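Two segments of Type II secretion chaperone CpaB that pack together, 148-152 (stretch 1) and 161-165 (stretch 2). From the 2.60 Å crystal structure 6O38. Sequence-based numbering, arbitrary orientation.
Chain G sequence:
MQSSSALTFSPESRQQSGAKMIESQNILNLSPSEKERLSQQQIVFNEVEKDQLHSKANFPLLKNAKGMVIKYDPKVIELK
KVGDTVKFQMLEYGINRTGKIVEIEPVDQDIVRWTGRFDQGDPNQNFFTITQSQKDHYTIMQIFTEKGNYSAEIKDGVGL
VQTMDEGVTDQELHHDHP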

# COMPACT_ATOMS: atom_id res chain seq x y z
N GLY G 148 -2.56 -2.92 -3.28
CA GLY G 148 -2.30 -4.01 -2.35
C GLY G 148 -0.87 -4.00 -1.88
O GLY G 148 -0.01 -3.31 -2.42
N ASN G 149 -0.61 -4.80 -0.85
CA ASN G 149 0.69 -4.91 -0.22
C ASN G 149 1.22 -6.33 -0.38
O ASN G 149 0.48 -7.30 -0.17
CB ASN G 149 0.62 -4.53 1.26
CG ASN G 149 0.00 -3.17 1.48
OD1 ASN G 149 0.40 -2.19 0.84
ND2 ASN G 149 -0.98 -3.10 2.37
N TYR G 150 2.50 -6.45 -0.74
CA TYR G 150 3.09 -7.74 -1.06
C TYR G 150 4.43 -7.89 -0.36
O TYR G 150 5.24 -6.97 -0.34
CB TYR G 150 3.25 -7.89 -2.57
CG TYR G 150 1.98 -7.60 -3.33
CD1 TYR G 150 1.02 -8.59 -3.53
CD2 TYR G 150 1.72 -6.33 -3.82
CE1 TYR G 150 -0.15 -8.32 -4.21
CE2 TYR G 150 0.55 -6.05 -4.50
CZ TYR G 150 -0.38 -7.05 -4.69
OH TYR G 150 -1.54 -6.77 -5.37
N SER G 151 4.64 -9.07 0.22
CA SER G 151 5.88 -9.41 0.90
C SER G 151 6.59 -10.53 0.14
O SER G 151 5.95 -11.45 -0.36
CB SER G 151 5.61 -9.85 2.34
OG SER G 151 4.77 -10.99 2.38
N ALA G 152 7.91 -10.43 0.07
CA ALA G 152 8.74 -11.44 -0.60
C ALA G 152 9.82 -11.89 0.36
O ALA G 152 10.58 -11.07 0.88
CB ALA G 152 9.35 -10.88 -1.89
N VAL G 161 6.49 -14.80 -2.96
CA VAL G 161 5.74 -13.55 -2.85
C VAL G 161 4.28 -13.90 -2.60
O VAL G 161 3.74 -14.84 -3.21
CB VAL G 161 5.88 -12.67 -4.10
CG1 VAL G 161 6.01 -11.21 -3.70
CG2 VAL G 161 7.08 -13.10 -4.91
N GLN G 162 3.65 -13.15 -1.71
CA GLN G 162 2.27 -13.42 -1.33
C GLN G 162 1.63 -12.14 -0.83
O GLN G 162 2.31 -11.20 -0.41
CB GLN G 162 2.19 -14.50 -0.25
CG GLN G 162 2.93 -14.13 1.03
CD GLN G 162 2.92 -15.23 2.07
OE1 GLN G 162 2.84 -16.41 1.73
NE2 GLN G 162 3.00 -14.86 3.34
N THR G 163 0.30 -12.10 -0.90
CA THR G 163 -0.43 -11.03 -0.25
C THR G 163 -0.35 -11.21 1.27
O THR G 163 -0.24 -12.33 1.77
CB THR G 163 -1.89 -11.02 -0.70
OG1 THR G 163 -2.13 -12.13 -1.56
CG2 THR G 163 -2.20 -9.73 -1.45
N MSE G 164 -0.38 -10.10 1.98
CA MSE G 164 -0.12 -10.12 3.42
C MSE G 164 -1.20 -10.85 4.21
O MSE G 164 -1.02 -11.16 5.39
CB MSE G 164 0.04 -8.69 3.94
CG MSE G 164 1.15 -7.92 3.25
SE MSE G 164 2.26 -6.89 4.47
CE MSE G 164 3.69 -6.40 3.24
N ASP G 165 -2.34 -11.13 3.56
CA ASP G 165 -3.38 -11.91 4.22
C ASP G 165 -2.95 -13.36 4.41
O ASP G 165 -3.39 -14.02 5.37
CB ASP G 165 -4.68 -11.84 3.42
CG ASP G 165 -4.50 -12.24 1.97
OD1 ASP G 165 -3.37 -12.60 1.58
OD2 ASP G 165 -5.49 -12.18 1.21

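How are the two backbones held together? They run antiparallel as neighbouring strands, and S151 and Q162 form the hydrogen-bonded pair between them. S151 N donates to Q162 O at 3.2 Å, and Q162 N returns the bond to S151 O, also at 3.2 Å. The same carbonyl oxygen, S151 O, lies 3.3 Å from V161 CA, a CA-H...O contact that supplements the stronger bond.

Why does S151 lose so much surface to the other stretch? Its side chain leaves the sheet on the same face as that of Q162, with S151 OG 3.9 Å from Q162 CG, and M164 also reaches it: S151 CB is 4.0 Å from M164 CE.

How does M164 make contact from beyond the paired residues? Its CA-to-CB bond points sideways, but the long, flexible selenomethionine chain brings its end nearer. M164 CG packs 3.5 Å from N149 O and 4.0 Å from N149 CB, while M164 CE continues along the strand to S151.

What fills the other face? Y150, A152, V161 and T163 place their side chains there. V161 CG1 sits 3.8 Å from A152 CB in an apolar contact, and Y150 CE1 meets the methyl T163 CG2 at 3.7 Å, the ring lying oblique to it.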